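PDB 2EBY: putative HTH-type transcriptional regulator ybaQ from Escherichia coli, which probably binds DNA as a helix-turn-helix regulator of transcription of the Cro/C1 type. Local coordinates for residues Asp13-Tyr17 with Glu18-Pro22; Thr65-Asp68 with Phe69-Leu73; Glu96-Ala99 with Glu100-Arg104. All blocks are in the same frame, centred on the assembly; numbering follows the deposited sequence.

Helix 11-20 comes first in the chain and holds contact 1, a contact between neighbouring turns that runs along helix 11-20 into the loop after it. Contact 2 follows at the start of helix 67-83, and contact 3 at the start of helix 98-107. All three are local, so none closes a long loop; they run in series without nesting or crossing. Contacts 1 and 2 do touch: Ile14 packs on Leu73, and Tyr19 on Thr65, Phe69 and Trp70, joining the first helix to helix 67-83. Contact 3 stands apart, its nearest atoms about 27 Å from those of contact 2, and meets the second subunit, as contact 2 also does.

Contact 1: residues Asp13-Tyr17 with Glu18-Pro22; sequences DILLY and EYLEP
Leu15 and Leu20 meet on the inner side of this last stretch of helix, their CG atoms 4.2 Å apart and their side chains crossing at a slant. Here the backbone widens into a pi-type turn. The carbonyl of Leu15 takes a nearly straight bond from the amide five residues on, Leu20 N to Leu15 O at 2.9 Å, and only a weak one from Tyr19 N. Leu16 O likewise accepts from Glu21 N, whereas Glu18 N still reaches back four residues to Ile14 O. Leu20 CD1 also meets Leu16 CD1 at 4.1 Å, the two side chains at about a right angle. With CG of Leu16 anti to the backbone N (chi1 -175°), its CD2 is carried over one face of the Tyr17 ring, offset toward the rim. Tyr19 adds a further apolar touch, its CE1 4.3 Å from Ile14 CG2.

The outer side, where Tyr17, Glu18 and Glu21 are exposed, has fewer apolar contacts. Tyr17 and Glu21 run alongside each other, pointing the same way, and the carboxylate comes to the ring's edge in plane, Glu21 OE1 3.4 Å from Tyr17 CD1, with the two planes 63° apart. Glu18 lies beside Ile14 in the same manner, its OE2 3.6 Å from the methyl CD1 of Ile14.

Among the neighbouring helices, Leu15 and Leu20 pack on Leu30 of helix 27-34 and Ile45 of helix 38-45, the two helices that make up the predicted helix-turn-helix motif. On another flank Ile14 and Tyr19 rest on Phe69 of helix 67-83, while the Tyr19 ring meets that of Phe63, at the end of helix 53-63.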
loop_
_atom_site.group_PDB
_atom_site.type_symbol
_atom_site.label_atom_id
_atom_site.label_comp_id
_atom_site.label_asym_id
_atom_site.label_seq_id
_atom_site.Cartn_x
_atom_site.Cartn_y
_atom_site.Cartn_z
ATOM N N ASP A 13 5.990 7.134 -14.526
ATOM C CA ASP A 13 5.876 7.221 -15.979
ATOM C C ASP A 13 4.629 8.003 -16.375
ATOM O O ASP A 13 4.663 8.823 -17.293
ATOM C CB ASP A 13 5.833 5.825 -16.609
ATOM C CG ASP A 13 7.161 5.090 -16.501
ATOM O OD1 ASP A 13 8.214 5.758 -16.378
ATOM O OD2 ASP A 13 7.153 3.842 -16.554
ATOM N N ILE A 14 3.525 7.749 -15.681
ATOM C CA ILE A 14 2.286 8.454 -15.975
ATOM C C ILE A 14 2.509 9.945 -15.750
ATOM O O ILE A 14 2.072 10.779 -16.542
ATOM C CB ILE A 14 1.132 7.980 -15.063
ATOM C CG1 ILE A 14 0.821 6.503 -15.333
ATOM C CG2 ILE A 14 -0.097 8.837 -15.295
ATOM C CD1 ILE A 14 0.352 6.206 -16.750
ATOM N N LEU A 15 3.195 10.271 -14.659
ATOM C CA LEU A 15 3.470 11.655 -14.314
ATOM C C LEU A 15 4.347 12.327 -15.372
ATOM O O LEU A 15 4.034 13.413 -15.857
ATOM C CB LEU A 15 4.153 11.718 -12.945
ATOM C CG LEU A 15 4.574 13.098 -12.443
ATOM C CD1 LEU A 15 3.351 13.984 -12.311
ATOM C CD2 LEU A 15 5.298 12.963 -11.102
ATOM N N LEU A 16 5.438 11.664 -15.736
ATOM C CA LEU A 16 6.369 12.196 -16.723
ATOM C C LEU A 16 5.830 12.229 -18.156
ATOM O O LEU A 16 5.798 13.284 -18.786
ATOM C CB LEU A 16 7.673 11.393 -16.696
ATOM C CG LEU A 16 8.826 11.882 -17.584
ATOM C CD1 LEU A 16 9.243 13.289 -17.160
ATOM C CD2 LEU A 16 10.010 10.926 -17.478
ATOM N N TYR A 17 5.400 11.078 -18.664
ATOM C CA TYR A 17 4.910 10.998 -20.038
ATOM C C TYR A 17 3.486 11.473 -20.313
ATOM O O TYR A 17 3.145 11.736 -21.461
ATOM C CB TYR A 17 5.088 9.572 -20.573
ATOM C CG TYR A 17 6.528 9.102 -20.560
ATOM C CD1 TYR A 17 7.541 9.894 -21.100
ATOM C CD2 TYR A 17 6.884 7.883 -19.983
ATOM C CE1 TYR A 17 8.873 9.485 -21.072
ATOM C CE2 TYR A 17 8.218 7.461 -19.952
ATOM C CZ TYR A 17 9.206 8.273 -20.492
ATOM O OH TYR A 17 10.526 7.876 -20.450
ATOM N N GLU A 18 2.657 11.601 -19.283
ATOM C CA GLU A 18 1.285 12.052 -19.501
ATOM C C GLU A 18 0.898 13.381 -18.857
ATOM O O GLU A 18 -0.207 13.878 -19.073
ATOM C CB GLU A 18 0.292 10.978 -19.057
ATOM C CG GLU A 18 0.103 9.859 -20.068
ATOM C CD GLU A 18 -1.029 8.923 -19.692
ATOM O OE1 GLU A 18 -2.124 9.415 -19.335
ATOM O OE2 GLU A 18 -0.830 7.694 -19.766
ATOM N N TYR A 19 1.791 13.959 -18.064
ATOM C CA TYR A 19 1.487 15.235 -17.433
ATOM C C TYR A 19 2.595 16.271 -17.602
ATOM O O TYR A 19 2.346 17.374 -18.091
ATOM C CB TYR A 19 1.182 15.049 -15.937
ATOM C CG TYR A 19 -0.222 14.554 -15.640
ATOM C CD1 TYR A 19 -0.473 13.205 -15.405
ATOM C CD2 TYR A 19 -1.304 15.437 -15.620
ATOM C CE1 TYR A 19 -1.766 12.745 -15.163
ATOM C CE2 TYR A 19 -2.600 14.989 -15.380
ATOM C CZ TYR A 19 -2.826 13.643 -15.155
ATOM O OH TYR A 19 -4.111 13.191 -14.953
ATOM N N LEU A 20 3.815 15.918 -17.212
ATOM C CA LEU A 20 4.929 16.847 -17.303
ATOM C C LEU A 20 5.336 17.226 -18.723
ATOM O O LEU A 20 5.532 18.406 -19.021
ATOM C CB LEU A 20 6.144 16.291 -16.555
ATOM C CG LEU A 20 5.983 16.047 -15.051
ATOM C CD1 LEU A 20 7.348 15.739 -14.468
ATOM C CD2 LEU A 20 5.371 17.267 -14.354
ATOM N N GLU A 21 5.463 16.239 -19.602
ATOM C CA GLU A 21 5.871 16.520 -20.970
ATOM C C GLU A 21 4.802 17.119 -21.873
ATOM O O GLU A 21 5.113 17.932 -22.736
ATOM C CB GLU A 21 6.480 15.273 -21.614
ATOM C CG GLU A 21 7.903 15.005 -21.110
ATOM C CD GLU A 21 8.536 13.764 -21.705
ATOM O OE1 GLU A 21 7.829 13.004 -22.399
ATOM O OE2 GLU A 21 9.745 13.547 -21.467
ATOM N N PRO A 22 3.529 16.732 -21.701
ATOM C CA PRO A 22 2.564 17.362 -22.607
ATOM C C PRO A 22 2.268 18.805 -22.209
ATOM O O PRO A 22 1.873 19.620 -23.041
ATOM C CB PRO A 22 1.342 16.452 -22.497
ATOM C CG PRO A 22 1.442 15.915 -21.095
ATOM C CD PRO A 22 2.916 15.612 -20.965
#

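Contact 2: residues Thr65-Asp68 with Phe69-Leu73; sequences TTVD and FWLNL
Thr66 caps the first turn of helix 67-83, where Leu71 N bonds to Val67 O at 3.1 Å and Asn72 N to Asp68 O at 2.8 Å. The capping bond itself runs from Phe69 N to Thr66 OG1, 2.9 Å long and bent to 138° at the hydrogen. The hydroxyl, placed between the backbone N and the carbonyl carbon (chi1 57°), faces this amide; it also lies 3.3 Å from Phe69 CB. Just before it, Thr65 OG1 donates to Thr66 O and weakly accepts from the indole, Trp70 NE1 lying 2.9 Å away. The arrangement is a helix N-cap, at the start of the long helix that follows helix 53-63. Over one face of the indole, Phe69 CE2 stands 3.5 Å above the plane near its centre, while Trp70 CD1 lies at the edge of the phenyl ring. Val67 and Leu71 run alongside each other, Val67 CG1 3.8 Å from Leu71 CD1, and both pack on Ala56 of helix 53-63 and on Leu79 of the second subunit.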
loop_
_atom_site.group_PDB
_atom_site.type_symbol
_atom_site.label_atom_id
_atom_site.label_comp_id
_atom_site.label_asym_id
_atom_site.label_seq_id
_atom_site.Cartn_x
_atom_site.Cartn_y
_atom_site.Cartn_z
ATOM N N THR A 65 -7.241 15.314 -9.684
ATOM C CA THR A 65 -7.633 13.926 -9.897
ATOM C C THR A 65 -8.063 13.396 -8.542
ATOM O O THR A 65 -8.148 14.151 -7.573
ATOM C CB THR A 65 -6.458 13.049 -10.371
ATOM O OG1 THR A 65 -5.526 12.883 -9.295
ATOM C CG2 THR A 65 -5.760 13.689 -11.554
ATOM N N THR A 66 -8.346 12.101 -8.478
ATOM C CA THR A 66 -8.712 11.477 -7.214
ATOM C C THR A 66 -7.399 11.007 -6.616
ATOM O O THR A 66 -6.379 10.980 -7.297
ATOM C CB THR A 66 -9.597 10.234 -7.411
ATOM O OG1 THR A 66 -8.918 9.304 -8.260
ATOM C CG2 THR A 66 -10.930 10.612 -8.020
ATOM N N VAL A 67 -7.416 10.641 -5.344
ATOM C CA VAL A 67 -6.208 10.141 -4.712
ATOM C C VAL A 67 -5.947 8.739 -5.249
ATOM O O VAL A 67 -4.807 8.356 -5.503
ATOM C CB VAL A 67 -6.357 10.053 -3.180
ATOM C CG1 VAL A 67 -5.070 9.492 -2.567
ATOM C CG2 VAL A 67 -6.670 11.430 -2.601
ATOM N N ASP A 68 -7.019 7.980 -5.432
ATOM C CA ASP A 68 -6.889 6.612 -5.907
ATOM C C ASP A 68 -6.384 6.487 -7.328
ATOM O O ASP A 68 -5.806 5.468 -7.680
ATOM C CB ASP A 68 -8.205 5.845 -5.725
ATOM C CG ASP A 68 -8.410 5.394 -4.283
ATOM O OD1 ASP A 68 -7.490 5.614 -3.469
ATOM O OD2 ASP A 68 -9.471 4.816 -3.960
ATOM N N PHE A 69 -6.597 7.510 -8.148
ATOM C CA PHE A 69 -6.085 7.464 -9.507
ATOM C C PHE A 69 -4.582 7.169 -9.388
ATOM O O PHE A 69 -4.041 6.319 -10.093
ATOM C CB PHE A 69 -6.296 8.810 -10.196
ATOM C CG PHE A 69 -5.470 8.992 -11.440
ATOM C CD1 PHE A 69 -5.880 8.446 -12.653
ATOM C CD2 PHE A 69 -4.266 9.692 -11.392
ATOM C CE1 PHE A 69 -5.102 8.592 -13.806
ATOM C CE2 PHE A 69 -3.480 9.843 -12.538
ATOM C CZ PHE A 69 -3.900 9.293 -13.745
ATOM N N TRP A 70 -3.912 7.873 -8.478
ATOM C CA TRP A 70 -2.486 7.660 -8.286
ATOM C C TRP A 70 -2.174 6.391 -7.501
ATOM O O TRP A 70 -1.295 5.626 -7.885
ATOM C CB TRP A 70 -1.843 8.869 -7.594
ATOM C CG TRP A 70 -1.944 10.125 -8.413
ATOM C CD1 TRP A 70 -2.848 11.133 -8.258
ATOM C CD2 TRP A 70 -1.169 10.452 -9.573
ATOM N NE1 TRP A 70 -2.695 12.064 -9.253
ATOM C CE2 TRP A 70 -1.671 11.673 -10.082
ATOM C CE3 TRP A 70 -0.100 9.835 -10.250
ATOM C CZ2 TRP A 70 -1.145 12.292 -11.218
ATOM C CZ3 TRP A 70 0.427 10.450 -11.384
ATOM C CH2 TRP A 70 -0.100 11.666 -11.858
ATOM N N LEU A 71 -2.897 6.150 -6.412
ATOM C CA LEU A 71 -2.625 4.967 -5.602
ATOM C C LEU A 71 -2.839 3.661 -6.355
ATOM O O LEU A 71 -2.146 2.682 -6.090
ATOM C CB LEU A 71 -3.460 4.978 -4.307
ATOM C CG LEU A 71 -3.071 6.046 -3.268
ATOM C CD1 LEU A 71 -3.989 5.925 -2.040
ATOM C CD2 LEU A 71 -1.600 5.886 -2.868
ATOM N N ASN A 72 -3.784 3.640 -7.298
ATOM C CA ASN A 72 -4.041 2.421 -8.060
ATOM C C ASN A 72 -2.843 2.054 -8.929
ATOM O O ASN A 72 -2.535 0.872 -9.101
ATOM C CB ASN A 72 -5.307 2.554 -8.927
ATOM C CG ASN A 72 -6.578 2.666 -8.091
ATOM O OD1 ASN A 72 -6.641 2.151 -6.967
ATOM N ND2 ASN A 72 -7.595 3.331 -8.635
ATOM N N LEU A 73 -2.160 3.065 -9.456
ATOM C CA LEU A 73 -0.978 2.851 -10.288
ATOM C C LEU A 73 0.137 2.220 -9.456
ATOM O O LEU A 73 0.803 1.283 -9.904
ATOM C CB LEU A 73 -0.493 4.177 -10.883
ATOM C CG LEU A 73 -1.442 4.846 -11.890
ATOM C CD1 LEU A 73 -0.927 6.236 -12.209
ATOM C CD2 LEU A 73 -1.557 4.015 -13.163
#

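Contact 3: residues Glu96-Ala99 with Glu100-Arg104; sequences ETVA and EYLAR
A capping box starts helix 98-107, with Thr97 as N-cap and Glu100 as its partner. Thr97 OG1 accepts from Glu100 N at 3.2 Å, and in return Thr97 N donates to Glu100 OE2, also at 3.2 Å, meeting it on the anti side and well out of the carboxylate plane. A longer, weak bond joins the Thr97 hydroxyl to the same oxygen. Behind the box the first helical turn closes in the regular way, Tyr101 N bonding to Thr97 O and Leu102 N to Val98 O. Glu96, its CG standing opposite the backbone N (chi1 172°) and its chain extended, reaches past the cap to Arg104. Its OE2 forms a salt bridge of 2.6 Å with Arg104 NH1, lying over one face of the guanidinium, the carboxylate and guanidinium planes 49° apart. With an alanine in place of Glu96, the guanidinium of Arg104 would probably lose this mate and be free to turn. Further along, Val98 CG2 meets Leu102 CG at 4.1 Å, the chains alongside. The second subunit receives this helix start: Tyr101 OH is hydrogen-bonded to Glu29 of that subunit, and Val98 packs on its Val62.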
loop_
_atom_site.group_PDB
_atom_site.type_symbol
_atom_site.label_atom_id
_atom_site.label_comp_id
_atom_site.label_asym_id
_atom_site.label_seq_id
_atom_site.Cartn_x
_atom_site.Cartn_y
_atom_site.Cartn_z
ATOM N N GLU A 96 0.828 -23.629 3.845
ATOM C CA GLU A 96 -0.300 -24.477 4.214
ATOM C C GLU A 96 -1.466 -23.592 4.656
ATOM O O GLU A 96 -1.285 -22.657 5.440
ATOM C CB GLU A 96 0.102 -25.418 5.356
ATOM C CG GLU A 96 -1.045 -26.217 5.958
ATOM C CD GLU A 96 -0.581 -27.173 7.052
ATOM O OE1 GLU A 96 0.265 -26.781 7.881
ATOM O OE2 GLU A 96 -1.071 -28.317 7.093
ATOM N N THR A 97 -2.660 -23.892 4.155
ATOM C CA THR A 97 -3.842 -23.113 4.501
ATOM C C THR A 97 -4.302 -23.443 5.920
ATOM O O THR A 97 -3.907 -24.461 6.488
ATOM C CB THR A 97 -4.994 -23.395 3.525
ATOM O OG1 THR A 97 -5.573 -24.669 3.825
ATOM C CG2 THR A 97 -4.480 -23.419 2.095
ATOM N N VAL A 98 -5.131 -22.580 6.494
ATOM C CA VAL A 98 -5.629 -22.792 7.844
ATOM C C VAL A 98 -6.626 -23.953 7.899
ATOM O O VAL A 98 -6.764 -24.616 8.925
ATOM C CB VAL A 98 -6.298 -21.512 8.388
ATOM C CG1 VAL A 98 -7.682 -21.339 7.785
ATOM C CG2 VAL A 98 -6.365 -21.563 9.886
ATOM N N ALA A 99 -7.323 -24.191 6.794
ATOM C CA ALA A 99 -8.290 -25.283 6.719
ATOM C C ALA A 99 -7.556 -26.614 6.843
ATOM O O ALA A 99 -7.999 -27.523 7.549
ATOM C CB ALA A 99 -9.037 -25.232 5.399
ATOM N N GLU A 100 -6.437 -26.719 6.133
ATOM C CA GLU A 100 -5.611 -27.913 6.157
ATOM C C GLU A 100 -4.998 -28.071 7.535
ATOM O O GLU A 100 -5.113 -29.131 8.160
ATOM C CB GLU A 100 -4.504 -27.805 5.115
ATOM C CG GLU A 100 -4.980 -27.992 3.691
ATOM C CD GLU A 100 -3.916 -27.627 2.685
ATOM O OE1 GLU A 100 -3.990 -28.110 1.537
ATOM O OE2 GLU A 100 -3.008 -26.847 3.042
ATOM N N TYR A 101 -4.353 -27.009 8.009
ATOM C CA TYR A 101 -3.711 -27.032 9.317
ATOM C C TYR A 101 -4.653 -27.459 10.436
ATOM O O TYR A 101 -4.314 -28.323 11.244
ATOM C CB TYR A 101 -3.130 -25.662 9.668
ATOM C CG TYR A 101 -2.514 -25.634 11.048
ATOM C CD1 TYR A 101 -1.325 -26.314 11.310
ATOM C CD2 TYR A 101 -3.158 -25.000 12.108
ATOM C CE1 TYR A 101 -0.787 -26.359 12.596
ATOM C CE2 TYR A 101 -2.634 -25.036 13.393
ATOM C CZ TYR A 101 -1.452 -25.723 13.632
ATOM O OH TYR A 101 -0.933 -25.781 14.905
ATOM N N LEU A 102 -5.827 -26.843 10.503
ATOM C CA LEU A 102 -6.777 -27.190 11.552
ATOM C C LEU A 102 -7.184 -28.656 11.466
ATOM O O LEU A 102 -7.399 -29.299 12.487
ATOM C CB LEU A 102 -8.018 -26.300 11.475
ATOM C CG LEU A 102 -7.796 -24.841 11.864
ATOM C CD1 LEU A 102 -9.124 -24.110 11.824
ATOM C CD2 LEU A 102 -7.182 -24.757 13.255
ATOM N N ALA A 103 -7.290 -29.184 10.253
ATOM C CA ALA A 103 -7.658 -30.583 10.090
ATOM C C ALA A 103 -6.562 -31.418 10.738
ATOM O O ALA A 103 -6.834 -32.266 11.587
ATOM C CB ALA A 103 -7.780 -30.929 8.624
ATOM N N ARG A 104 -5.320 -31.165 10.338
ATOM C CA ARG A 104 -4.182 -31.889 10.889
ATOM C C ARG A 104 -4.096 -31.757 12.406
ATOM O O ARG A 104 -3.877 -32.745 13.107
ATOM C CB ARG A 104 -2.882 -31.404 10.246
ATOM C CG ARG A 104 -2.402 -32.285 9.101
ATOM C CD ARG A 104 -1.294 -31.650 8.252
ATOM N NE ARG A 104 -0.147 -31.173 9.020
ATOM C CZ ARG A 104 -0.088 -29.982 9.609
ATOM N NH1 ARG A 104 -1.115 -29.146 9.517
ATOM N NH2 ARG A 104 0.996 -29.621 10.281
#